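Local coordinates for protein uronate isomerase (Caulobacter crescentus, PDB 2Q01) that interconverts D-glucuronate and D-fructuronate, and likewise D-galacturonate and D-tagaturonate, in the breakdown of uronic acids, at residues R236-R239 against Q240-D244. Residues are numbered along the deposited sequence; the frame is centred on the assembly and turned at random.
Sequences RLRR and QAFID
Bends at chi2 and chi3 curl the Arg238 side chain along its own helix, while Phe242, with CG beside the backbone N (chi1 -85°), turns its ring back over the preceding turn to meet it. The two groups approach obliquely, Arg238 NH1 lying 4.0 Å from Phe242 CE1 with guanidinium and ring planes 77° apart. On the neighbouring flank, Arg238 NH2 comes within 3.7 Å of the methyl CB of Ala241. The Phe242 ring presents its edge to the backbone: Phe242 CD1 sits 2.9 Å from Arg238 O, near the ring plane, beside the bond that this oxygen accepts from Phe242 N (3.1 Å). Outside these two turns, Arg238 NE donates a hydrogen bond to Pro174 O, and Phe242 meets Tyr197 edge-to-face. With an alanine at Phe242, Tyr197 would probably lose its edge-to-face partner and the Arg238 guanidinium a neighbour. Arg239 leads into the protein, to a salt bridge with Asp302. On the exposed side, Gln240 NE2 donates a hydrogen bond to Asp244 OD2 (3.3 Å), meeting the oxygen from above the carboxylate plane. Backbone bonds such as Ile243 N to Arg239 O (3.0 Å) carry the regular i to i+4 pattern of an alpha-helix, here in the C-terminal part of helix 228-244, which packs one flank against helix 281-302 in this TIM-barrel-clan isomerase.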
ATOM      1  N   ARG B 236     -14.460 -30.834 -20.300  1.00 36.19           N
ATOM      2  CA  ARG B 236     -13.301 -31.521 -20.858  1.00 33.08           C
ATOM      3  C   ARG B 236     -13.312 -31.500 -22.381  1.00 42.27           C
ATOM      4  O   ARG B 236     -12.287 -31.218 -23.006  1.00 49.10           O
ATOM      5  CB  ARG B 236     -13.227 -32.959 -20.357  1.00 25.71           C
ATOM      6  CG  ARG B 236     -12.778 -33.091 -18.924  1.00 40.83           C
ATOM      7  CD  ARG B 236     -12.550 -34.552 -18.549  1.00 48.45           C
ATOM      8  NE  ARG B 236     -12.814 -34.767 -17.128  1.00 56.36           N
ATOM      9  CZ  ARG B 236     -13.932 -35.296 -16.637  1.00 54.88           C
ATOM     10  NH1 ARG B 236     -14.906 -35.702 -17.447  1.00 47.14           N
ATOM     11  NH2 ARG B 236     -14.073 -35.431 -15.326  1.00 35.13           N
ATOM     12  N   LEU B 237     -14.476 -31.783 -22.964  1.00 40.84           N
ATOM     13  CA  LEU B 237     -14.650 -31.774 -24.414  1.00 40.25           C
ATOM     14  C   LEU B 237     -14.480 -30.381 -25.018  1.00 45.93           C
ATOM     15  O   LEU B 237     -13.935 -30.241 -26.113  1.00 53.30           O
ATOM     16  CB  LEU B 237     -16.011 -32.361 -24.805  1.00 39.26           C
ATOM     17  CG  LEU B 237     -16.271 -33.857 -24.584  1.00 39.73           C
ATOM     18  CD1 LEU B 237     -17.637 -34.221 -25.133  1.00 50.70           C
ATOM     19  CD2 LEU B 237     -15.191 -34.748 -25.200  1.00 45.59           C
ATOM     20  N   ARG B 238     -14.941 -29.358 -24.303  1.00 44.52           N
ATOM     21  CA  ARG B 238     -14.802 -27.982 -24.774  1.00 43.75           C
ATOM     22  C   ARG B 238     -13.373 -27.477 -24.638  1.00 37.57           C
ATOM     23  O   ARG B 238     -12.880 -26.788 -25.519  1.00 40.27           O
ATOM     24  CB  ARG B 238     -15.791 -27.039 -24.076  1.00 42.15           C
ATOM     25  CG  ARG B 238     -17.236 -27.211 -24.543  1.00 34.31           C
ATOM     26  CD  ARG B 238     -17.343 -27.182 -26.047  1.00 27.81           C
ATOM     27  NE  ARG B 238     -17.264 -25.828 -26.578  1.00 49.04           N
ATOM     28  CZ  ARG B 238     -16.946 -25.533 -27.834  1.00 46.66           C
ATOM     29  NH1 ARG B 238     -16.913 -24.267 -28.227  1.00 32.38           N
ATOM     30  NH2 ARG B 238     -16.657 -26.499 -28.694  1.00 38.82           N
ATOM     31  N   ARG B 239     -12.709 -27.847 -23.547  1.00 40.43           N
ATOM     32  CA  ARG B 239     -11.301 -27.530 -23.362  1.00 36.52           C
ATOM     33  C   ARG B 239     -10.435 -28.137 -24.459  1.00 44.40           C
ATOM     34  O   ARG B 239      -9.531 -27.471 -24.965  1.00 53.90           O
ATOM     35  CB  ARG B 239     -10.818 -27.984 -21.989  1.00 32.65           C
ATOM     36  CG  ARG B 239     -11.124 -26.987 -20.893  1.00 32.85           C
ATOM     37  CD  ARG B 239     -11.046 -27.629 -19.523  1.00 26.85           C
ATOM     38  NE  ARG B 239      -9.670 -27.910 -19.131  1.00 32.32           N
ATOM     39  CZ  ARG B 239      -8.969 -27.168 -18.277  1.00 41.41           C
ATOM     40  NH1 ARG B 239      -9.506 -26.094 -17.717  1.00 40.62           N
ATOM     41  NH2 ARG B 239      -7.725 -27.506 -17.979  1.00 53.82           N
ATOM     42  N   GLN B 240     -10.730 -29.385 -24.824  1.00 36.53           N
ATOM     43  CA  GLN B 240     -10.051 -30.075 -25.920  1.00 39.39           C
ATOM     44  C   GLN B 240     -10.209 -29.336 -27.245  1.00 38.98           C
ATOM     45  O   GLN B 240      -9.242 -29.192 -27.991  1.00 47.90           O
ATOM     46  CB  GLN B 240     -10.556 -31.520 -26.054  1.00 37.77           C
ATOM     47  CG  GLN B 240      -9.691 -32.412 -26.941  1.00 53.57           C
ATOM     48  CD  GLN B 240      -8.210 -32.330 -26.596  1.00 68.56           C
ATOM     49  OE1 GLN B 240      -7.800 -32.612 -25.463  1.00 62.13           O
ATOM     50  NE2 GLN B 240      -7.399 -31.936 -27.574  1.00 53.23           N
ATOM     51  N   ALA B 241     -11.427 -28.866 -27.516  1.00 39.52           N
ATOM     52  CA  ALA B 241     -11.733 -28.063 -28.700  1.00 41.63           C
ATOM     53  C   ALA B 241     -10.953 -26.748 -28.743  1.00 41.33           C
ATOM     54  O   ALA B 241     -10.603 -26.272 -29.819  1.00 44.69           O
ATOM     55  CB  ALA B 241     -13.227 -27.787 -28.777  1.00 38.81           C
ATOM     56  N   PHE B 242     -10.693 -26.171 -27.572  1.00 44.69           N
ATOM     57  CA  PHE B 242      -9.920 -24.936 -27.456  1.00 37.23           C
ATOM     58  C   PHE B 242      -8.436 -25.191 -27.712  1.00 39.24           C
ATOM     59  O   PHE B 242      -7.785 -24.415 -28.406  1.00 46.79           O
ATOM     60  CB  PHE B 242     -10.126 -24.294 -26.083  1.00 26.24           C
ATOM     61  CG  PHE B 242     -11.350 -23.418 -25.985  1.00 26.56           C
ATOM     62  CD1 PHE B 242     -12.631 -23.951 -26.094  1.00 26.02           C
ATOM     63  CD2 PHE B 242     -11.220 -22.053 -25.747  1.00 37.47           C
ATOM     64  CE1 PHE B 242     -13.761 -23.146 -25.987  1.00 30.95           C
ATOM     65  CE2 PHE B 242     -12.343 -21.236 -25.639  1.00 29.03           C
ATOM     66  CZ  PHE B 242     -13.614 -21.782 -25.763  1.00 30.81           C
ATOM     67  N   ILE B 243      -7.922 -26.282 -27.146  1.00 38.28           N
ATOM     68  CA  ILE B 243      -6.559 -26.767 -27.390  1.00 38.78           C
ATOM     69  C   ILE B 243      -6.299 -26.983 -28.884  1.00 43.68           C
ATOM     70  O   ILE B 243      -5.271 -26.542 -29.415  1.00 42.02           O
ATOM     71  CB  ILE B 243      -6.289 -28.074 -26.594  1.00 37.53           C
ATOM     72  CG1 ILE B 243      -6.188 -27.757 -25.106  1.00 36.68           C
ATOM     73  CG2 ILE B 243      -5.005 -28.773 -27.053  1.00 45.22           C
ATOM     74  CD1 ILE B 243      -6.509 -28.911 -24.215  1.00 46.95           C
ATOM     75  N   ASP B 244      -7.253 -27.636 -29.548  1.00 44.47           N
ATOM     76  CA  ASP B 244      -7.214 -27.860 -30.993  1.00 47.60           C
ATOM     77  C   ASP B 244      -7.275 -26.557 -31.793  1.00 49.40           C
ATOM     78  O   ASP B 244      -6.823 -26.504 -32.938  1.00 61.49           O
ATOM     79  CB  ASP B 244      -8.352 -28.792 -31.419  1.00 44.60           C
ATOM     80  CG  ASP B 244      -8.182 -30.213 -30.899  1.00 64.55           C
ATOM     81  OD1 ASP B 244      -9.198 -30.936 -30.828  1.00 84.61           O
ATOM     82  OD2 ASP B 244      -7.045 -30.611 -30.562  1.00 71.29           O
TER